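Local coordinates for protein ORF14 (Streptomyces clavuligerus, PDB 2WPW) that probably transfers acyl groups as a tandem GCN5-related N-acetyltransferase and binds acetyl-CoA, at residues R231-Y236 and S253-T258; A262-G267 and R300-A305. All blocks are in the same frame, centred on the assembly; numbering follows the deposited sequence.

Contact 1 (R231-Y236 and S253-T258); sequences RGRRAY and SVSKTT
The guanidinium of Arg233 carries the methyl of Thr257 over one face, CG2 standing 3.4 Å above the centre of its plane, while Ser255 OG sits at its edge. That edge contact is a hydrogen bond from Arg233 NH1 to Ser255 OG, 3.2 Å long, close to the plane but bent to 139° at the hydrogen. With CG beside the backbone N (chi1 -70°) and an extended chain out to NE, Arg233 runs alongside Thr257, and its NH2 goes on to a salt bridge with Asp45. With a leucine in its place, Asp45 would probably lose one of its two arginine partners and Ser255 OG its NH1 donor. The guanidinium of Arg234 meets water 2 at its edge, in plane: NH1 donates to this water, which in turn donates to Thr258 O. Arg234 NH2 lies 3.5 Å from Lys256 CD. The Tyr236 ring packs edge-to-face with Tyr291, its OH hydrogen-bonded to Glu296. Arg234–Lys256 and Tyr236–Val254 are hydrogen-bonded antiparallel pairs flanking the non-hydrogen-bonded pair Ala235–Ser255, at the open end of the hairpin of strands 234-242 and 247-256. Gly232, with positive phi, closes the preceding helix as C-prime of a Schellman motif, and Thr258 OG1 donates to a lone pair of Gly232 O at 2.7 Å. Like charges approach at Arg234 NH2 and Lys256 NZ, 5.0 Å apart; Glu296, salt-bridged to that NH2, probably offsets them, while Lys256 NZ donates to the carbonyls of Thr257 and Asn260.

Contact 2 (A262-G267 and R300-A305); sequences AYALQG and RLVETA
Arg300 and Leu301 both give their backbone N-H to Ala262 O, each at 2.8 Å between N and O, but from different directions: Leu301 N lies nearly in line with the carbonyl, Arg300 N stands 36° above its plane. Leu301 then lays its side chain beside Tyr263, CB over one ring face and CD1 3.6 Å from CZ. Val302 turns to the other side of the sheet with Ala264 and sets CG1 against Gln266 CB at 3.6 Å. Glu303 ladders on through its backbone, N to Ala264 O and O from Gln266 N. Glu303 CG, set between its backbone N and carbonyl carbon (chi1 62°), touches Leu265 CD1 at 3.6 Å, and water 3 donates to both Glu303 OE2 and Ala264 O; OE1 is bonded to His158. Thr304 ends the row: OG1 donates to Gln266 O at 2.9 Å from above the carbonyl plane. These parallel strands, their axes 32° apart, belong to the beta-alpha-beta unit whose connecting helix is 280-295. Strand 149-162 pairs with the far edge of 301-307 and puts Trp160 against Leu301 and Glu303, while strand 247-256 flanks 263-271.

From the N-terminal end, the chain leaves helix 214-230, enters strand 234-242 and returns along 247-256, so contact 1 closes a hairpin with 16 residues between its segments. Contact 2 opens only after that: it closes a loop of 32 residues between 262-267 and 300-305, which carries helix 280-295. The two are therefore in series and neither nest nor cross. Their centres lie 10 Å apart, and strands 247-256 and 263-271 join them as antiparallel neighbours, with probable hydrogen bonds from Gly267 N to Ser253 O (2.7 Å) and Leu265 N to Ser255 O (2.9 Å). Together they tie the hairpin to the crossover unit within the second GNAT region, away from the acetyl-CoA site.

Contact 1 (R231-Y236 and S253-T258)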
ATOM      1  N   ARG A 231      -8.167  10.818   0.987  1.00 23.95           N
ATOM      2  CA  ARG A 231      -8.692   9.525   0.618  1.00 25.96           C
ATOM      3  C   ARG A 231      -9.516   8.926   1.745  1.00 26.66           C
ATOM      4  O   ARG A 231      -9.844   7.757   1.699  1.00 29.56           O
ATOM      5  CB  ARG A 231      -7.589   8.604   0.103  1.00 27.23           C
ATOM      6  CG  ARG A 231      -7.026   9.042  -1.240  1.00 28.00           C
ATOM      7  CD  ARG A 231      -5.669   8.349  -1.558  1.00 29.99           C
ATOM      8  NE  ARG A 231      -5.840   6.924  -1.398  1.00 32.19           N
ATOM      9  CZ  ARG A 231      -5.071   5.999  -1.966  1.00 38.51           C
ATOM     10  NH1 ARG A 231      -4.042   6.347  -2.725  1.00 37.49           N
ATOM     11  NH2 ARG A 231      -5.321   4.716  -1.774  1.00 39.32           N
ATOM     12  N   GLY A 232      -9.918   9.773   2.699  1.00 26.49           N
ATOM     13  CA  GLY A 232     -10.771   9.376   3.831  1.00 27.01           C
ATOM     14  C   GLY A 232     -10.124   8.383   4.784  1.00 29.97           C
ATOM     15  O   GLY A 232     -10.789   7.664   5.479  1.00 31.12           O
ATOM     16  N   ARG A 233      -8.812   8.312   4.834  1.00 19.90           N
ATOM     17  CA  ARG A 233      -8.204   7.380   5.800  1.00 21.31           C
ATOM     18  C   ARG A 233      -7.956   8.082   7.132  1.00 21.31           C
ATOM     19  O   ARG A 233      -7.438   9.185   7.156  1.00 22.02           O
ATOM     20  CB  ARG A 233      -6.873   6.769   5.273  1.00 20.15           C
ATOM     21  CG  ARG A 233      -7.061   5.782   4.117  1.00 23.66           C
ATOM     22  CD  ARG A 233      -5.772   5.692   3.244  1.00 26.74           C
ATOM     23  NE  ARG A 233      -5.907   4.668   2.227  1.00 28.91           N
ATOM     24  CZ  ARG A 233      -5.739   3.371   2.486  1.00 29.48           C
ATOM     25  NH1 ARG A 233      -5.418   2.988   3.727  1.00 24.87           N
ATOM     26  NH2 ARG A 233      -5.890   2.465   1.513  1.00 25.78           N
ATOM     27  N   ARG A 234      -8.294   7.400   8.211  1.00 21.44           N
ATOM     28  CA  ARG A 234      -7.910   7.775   9.554  1.00 23.43           C
ATOM     29  C   ARG A 234      -6.610   7.053   9.890  1.00 23.22           C
ATOM     30  O   ARG A 234      -6.292   6.011   9.301  1.00 23.01           O
ATOM     31  CB  ARG A 234      -8.914   7.225  10.572  1.00 24.00           C
ATOM     32  CG  ARG A 234      -9.997   8.198  11.036  1.00 25.55           C
ATOM     33  CD  ARG A 234     -11.323   7.807  10.544  1.00 26.00           C
ATOM     34  NE  ARG A 234     -11.717   6.481  11.035  1.00 24.32           N
ATOM     35  CZ  ARG A 234     -12.737   5.831  10.490  1.00 20.60           C
ATOM     36  NH1 ARG A 234     -13.401   6.426   9.503  1.00 17.52           N
ATOM     37  NH2 ARG A 234     -13.088   4.640  10.912  1.00 16.02           N
ATOM     38  N   ALA A 235      -5.880   7.568  10.874  1.00 22.97           N
ATOM     39  CA  ALA A 235      -4.579   6.964  11.215  1.00 22.39           C
ATOM     40  C   ALA A 235      -4.306   7.127  12.719  1.00 21.58           C
ATOM     41  O   ALA A 235      -4.711   8.143  13.281  1.00 21.76           O
ATOM     42  CB  ALA A 235      -3.461   7.595  10.376  1.00 22.46           C
ATOM     43  N   TYR A 236      -3.667   6.107  13.324  1.00 19.30           N
ATOM     44  CA  TYR A 236      -3.329   6.038  14.756  1.00 19.51           C
ATOM     45  C   TYR A 236      -1.777   5.909  14.948  1.00 19.45           C
ATOM     46  O   TYR A 236      -1.146   4.986  14.452  1.00 18.09           O
ATOM     47  CB  TYR A 236      -4.080   4.835  15.431  1.00 18.73           C
ATOM     48  CG  TYR A 236      -5.561   5.000  15.279  1.00 18.34           C
ATOM     49  CD1 TYR A 236      -6.221   4.545  14.141  1.00 19.06           C
ATOM     50  CD2 TYR A 236      -6.288   5.718  16.213  1.00 19.89           C
ATOM     51  CE1 TYR A 236      -7.587   4.768  13.965  1.00 20.51           C
ATOM     52  CE2 TYR A 236      -7.652   5.941  16.058  1.00 20.40           C
ATOM     53  CZ  TYR A 236      -8.295   5.481  14.939  1.00 23.62           C
ATOM     54  OH  TYR A 236      -9.656   5.742  14.801  1.00 22.37           O
ATOM     55  N   SER A 253       2.543   3.087  13.338  1.00 20.36           N
ATOM     56  CA  SER A 253       1.256   3.564  12.891  1.00 19.98           C
ATOM     57  C   SER A 253       0.332   2.485  12.353  1.00 20.13           C
ATOM     58  O   SER A 253       0.768   1.349  12.042  1.00 21.05           O
ATOM     59  CB  SER A 253       1.438   4.674  11.847  1.00 21.43           C
ATOM     60  OG  SER A 253       1.855   4.151  10.623  1.00 20.60           O
ATOM     61  N   VAL A 254      -0.931   2.883  12.203  1.00 19.07           N
ATOM     62  CA  VAL A 254      -2.007   2.077  11.654  1.00 17.07           C
ATOM     63  C   VAL A 254      -2.931   3.027  10.897  1.00 18.26           C
ATOM     64  O   VAL A 254      -3.228   4.140  11.359  1.00 18.45           O
ATOM     65  CB  VAL A 254      -2.822   1.383  12.749  1.00 16.93           C
ATOM     66  CG1 VAL A 254      -4.197   0.866  12.163  1.00 12.74           C
ATOM     67  CG2 VAL A 254      -2.013   0.249  13.364  1.00 10.14           C
ATOM     68  N   SER A 255      -3.359   2.574   9.724  1.00 18.88           N
ATOM     69  CA  SER A 255      -4.103   3.341   8.757  1.00 19.34           C
ATOM     70  C   SER A 255      -5.461   2.636   8.674  1.00 19.92           C
ATOM     71  O   SER A 255      -5.527   1.372   8.681  1.00 20.31           O
ATOM     72  CB  SER A 255      -3.367   3.291   7.426  1.00 19.69           C
ATOM     73  OG  SER A 255      -4.070   4.010   6.393  1.00 24.73           O
ATOM     74  N   LYS A 256      -6.543   3.419   8.659  1.00 20.21           N
ATOM     75  CA  LYS A 256      -7.941   2.876   8.572  1.00 20.54           C
ATOM     76  C   LYS A 256      -8.753   3.597   7.476  1.00 20.10           C
ATOM     77  O   LYS A 256      -8.933   4.839   7.569  1.00 20.75           O
ATOM     78  CB  LYS A 256      -8.654   3.119   9.884  1.00 20.76           C
ATOM     79  CG  LYS A 256      -9.474   1.942  10.363  1.00 26.87           C
ATOM     80  CD  LYS A 256     -10.934   2.037  10.052  1.00 27.03           C
ATOM     81  CE  LYS A 256     -11.485   0.640   9.710  1.00 18.31           C
ATOM     82  NZ  LYS A 256     -11.795   0.602   8.276  1.00 14.99           N
ATOM     83  N   THR A 257      -9.178   2.871   6.438  1.00 18.54           N
ATOM     84  CA  THR A 257     -10.016   3.442   5.384  1.00 18.98           C
ATOM     85  C   THR A 257     -11.390   3.738   6.019  1.00 19.98           C
ATOM     86  O   THR A 257     -11.788   3.108   7.032  1.00 17.55           O
ATOM     87  CB  THR A 257     -10.224   2.464   4.170  1.00 20.12           C
ATOM     88  OG1 THR A 257     -10.744   1.191   4.624  1.00 19.16           O
ATOM     89  CG2 THR A 257      -8.916   2.219   3.360  1.00 17.32           C
ATOM     90  N   THR A 258     -12.076   4.738   5.468  1.00 20.68           N
ATOM     91  CA  THR A 258     -13.431   5.034   5.850  1.00 21.49           C
ATOM     92  C   THR A 258     -14.277   3.753   5.752  1.00 22.48           C
ATOM     93  O   THR A 258     -15.140   3.520   6.627  1.00 22.91           O
ATOM     94  CB  THR A 258     -14.046   6.068   4.880  1.00 22.47           C
ATOM     95  OG1 THR A 258     -13.447   7.332   5.098  1.00 24.20           O
ATOM     96  CG2 THR A 258     -15.550   6.224   5.119  1.00 22.99           C
TER
HETATM   97  O   HOH W   1     -10.915   5.541   2.983  1.00  6.53           O
HETATM   98  O   HOH W   2     -15.650   4.983   9.013  1.00 24.40           O

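Contact 2 (A262-G267 and R300-A305)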
ATOM      1  N   ALA A 262     -14.183  -3.707   9.699  1.00 20.75           N
ATOM      2  CA  ALA A 262     -13.421  -4.780  10.351  1.00 21.38           C
ATOM      3  C   ALA A 262     -11.896  -4.844  10.027  1.00 21.60           C
ATOM      4  O   ALA A 262     -11.154  -5.682  10.607  1.00 20.76           O
ATOM      5  CB  ALA A 262     -14.075  -6.148  10.123  1.00 20.33           C
ATOM      6  N   TYR A 263     -11.451  -3.993   9.090  1.00 21.66           N
ATOM      7  CA  TYR A 263     -10.107  -4.111   8.486  1.00 21.59           C
ATOM      8  C   TYR A 263      -9.203  -2.897   8.816  1.00 21.31           C
ATOM      9  O   TYR A 263      -9.679  -1.770   8.924  1.00 21.57           O
ATOM     10  CB  TYR A 263     -10.235  -4.153   6.988  1.00 21.93           C
ATOM     11  CG  TYR A 263     -10.718  -5.459   6.438  1.00 24.06           C
ATOM     12  CD1 TYR A 263      -9.819  -6.391   5.930  1.00 21.65           C
ATOM     13  CD2 TYR A 263     -12.072  -5.746   6.374  1.00 22.54           C
ATOM     14  CE1 TYR A 263     -10.248  -7.542   5.437  1.00 21.26           C
ATOM     15  CE2 TYR A 263     -12.497  -6.920   5.862  1.00 20.83           C
ATOM     16  CZ  TYR A 263     -11.580  -7.808   5.405  1.00 21.08           C
ATOM     17  OH  TYR A 263     -11.981  -9.002   4.870  1.00 23.82           O
ATOM     18  N   ALA A 264      -7.897  -3.128   8.930  1.00 19.59           N
ATOM     19  CA  ALA A 264      -6.979  -2.026   9.157  1.00 18.86           C
ATOM     20  C   ALA A 264      -5.594  -2.386   8.580  1.00 19.31           C
ATOM     21  O   ALA A 264      -5.317  -3.577   8.286  1.00 17.38           O
ATOM     22  CB  ALA A 264      -6.889  -1.677  10.642  1.00 17.66           C
ATOM     23  N   LEU A 265      -4.739  -1.370   8.441  1.00 19.56           N
ATOM     24  CA  LEU A 265      -3.425  -1.606   7.888  1.00 22.95           C
ATOM     25  C   LEU A 265      -2.326  -1.280   8.872  1.00 24.30           C
ATOM     26  O   LEU A 265      -2.247  -0.149   9.398  1.00 25.34           O
ATOM     27  CB  LEU A 265      -3.259  -0.840   6.581  1.00 23.58           C
ATOM     28  CG  LEU A 265      -1.875  -0.809   5.906  1.00 27.49           C
ATOM     29  CD1 LEU A 265      -1.451  -2.163   5.512  1.00 29.17           C
ATOM     30  CD2 LEU A 265      -1.972   0.047   4.641  1.00 29.87           C
ATOM     31  N   GLN A 266      -1.466  -2.250   9.150  1.00 25.08           N
ATOM     32  CA  GLN A 266      -0.436  -2.007  10.164  1.00 25.94           C
ATOM     33  C   GLN A 266       0.767  -1.418   9.469  1.00 26.54           C
ATOM     34  O   GLN A 266       1.282  -2.059   8.555  1.00 28.17           O
ATOM     35  CB  GLN A 266      -0.027  -3.329  10.819  1.00 27.05           C
ATOM     36  CG  GLN A 266       1.351  -3.273  11.389  1.00 26.77           C
ATOM     37  CD  GLN A 266       1.322  -2.623  12.703  1.00 29.58           C
ATOM     38  OE1 GLN A 266       0.967  -3.239  13.702  1.00 33.90           O
ATOM     39  NE2 GLN A 266       1.664  -1.354  12.736  1.00 31.92           N
ATOM     40  N   GLY A 267       1.218  -0.224   9.849  1.00 25.94           N
ATOM     41  CA  GLY A 267       2.360   0.380   9.137  1.00 27.82           C
ATOM     42  C   GLY A 267       3.713  -0.029   9.725  1.00 28.94           C
ATOM     43  O   GLY A 267       3.804  -0.917  10.593  1.00 28.82           O
ATOM     44  N   ARG A 300     -10.870  -6.287  13.361  1.00 24.43           N
ATOM     45  CA  ARG A 300     -10.624  -7.680  13.624  1.00 26.46           C
ATOM     46  C   ARG A 300      -9.439  -8.136  12.738  1.00 26.04           C
ATOM     47  O   ARG A 300      -8.635  -9.002  13.131  1.00 27.42           O
ATOM     48  CB  ARG A 300     -11.880  -8.439  13.264  1.00 27.60           C
ATOM     49  CG  ARG A 300     -12.614  -9.095  14.396  1.00 35.27           C
ATOM     50  CD  ARG A 300     -13.061  -8.183  15.542  1.00 39.61           C
ATOM     51  NE  ARG A 300     -12.871  -8.978  16.738  1.00 46.62           N
ATOM     52  CZ  ARG A 300     -12.098  -8.635  17.772  1.00 52.03           C
ATOM     53  NH1 ARG A 300     -11.480  -7.440  17.803  1.00 50.12           N
ATOM     54  NH2 ARG A 300     -11.978  -9.485  18.802  1.00 52.36           N
ATOM     55  N   LEU A 301      -9.315  -7.538  11.551  1.00 24.78           N
ATOM     56  CA  LEU A 301      -8.350  -8.050  10.541  1.00 24.29           C
ATOM     57  C   LEU A 301      -7.302  -7.010  10.188  1.00 23.10           C
ATOM     58  O   LEU A 301      -7.649  -6.022   9.576  1.00 22.86           O
ATOM     59  CB  LEU A 301      -9.078  -8.530   9.277  1.00 23.29           C
ATOM     60  CG  LEU A 301     -10.110  -9.645   9.498  1.00 23.32           C
ATOM     61  CD1 LEU A 301     -10.859  -9.992   8.228  1.00 17.28           C
ATOM     62  CD2 LEU A 301      -9.456 -10.877  10.071  1.00 20.08           C
ATOM     63  N   VAL A 302      -6.035  -7.230  10.578  1.00 23.10           N
ATOM     64  CA  VAL A 302      -4.967  -6.234  10.369  1.00 22.19           C
ATOM     65  C   VAL A 302      -3.890  -6.792   9.448  1.00 22.81           C
ATOM     66  O   VAL A 302      -3.435  -7.936   9.615  1.00 23.98           O
ATOM     67  CB  VAL A 302      -4.368  -5.816  11.714  1.00 22.62           C
ATOM     68  CG1 VAL A 302      -3.297  -4.673  11.576  1.00 19.54           C
ATOM     69  CG2 VAL A 302      -5.529  -5.432  12.710  1.00 20.49           C
ATOM     70  N   GLU A 303      -3.512  -6.021   8.438  1.00 22.08           N
ATOM     71  CA  GLU A 303      -2.574  -6.554   7.476  1.00 23.40           C
ATOM     72  C   GLU A 303      -1.273  -5.833   7.570  1.00 23.54           C
ATOM     73  O   GLU A 303      -1.239  -4.678   7.966  1.00 25.03           O
ATOM     74  CB  GLU A 303      -3.113  -6.528   6.029  1.00 24.28           C
ATOM     75  CG  GLU A 303      -3.414  -5.144   5.485  1.00 24.04           C
ATOM     76  CD  GLU A 303      -3.917  -5.167   4.050  1.00 23.79           C
ATOM     77  OE1 GLU A 303      -3.166  -5.557   3.141  1.00 24.54           O
ATOM     78  OE2 GLU A 303      -5.075  -4.797   3.834  1.00 21.69           O
ATOM     79  N   THR A 304      -0.187  -6.498   7.220  1.00 24.44           N
ATOM     80  CA  THR A 304       1.084  -5.795   7.141  1.00 24.29           C
ATOM     81  C   THR A 304       1.979  -6.494   6.155  1.00 24.68           C
ATOM     82  O   THR A 304       1.672  -7.603   5.750  1.00 25.48           O
ATOM     83  CB  THR A 304       1.743  -5.696   8.545  1.00 24.47           C
ATOM     84  OG1 THR A 304       2.686  -4.629   8.553  1.00 26.82           O
ATOM     85  CG2 THR A 304       2.458  -7.010   8.966  1.00 24.48           C
ATOM     86  N   ALA A 305       3.066  -5.853   5.741  1.00 26.52           N
ATOM     87  CA  ALA A 305       4.006  -6.517   4.848  1.00 26.04           C
ATOM     88  C   ALA A 305       5.467  -6.170   5.112  1.00 27.13           C
ATOM     89  O   ALA A 305       5.799  -5.007   5.247  1.00 29.54           O
ATOM     90  CB  ALA A 305       3.642  -6.219   3.404  1.00 25.26           C
TER
HETATM   91  O   HOH W   3      -6.712  -4.257   5.724  1.00  3.86           O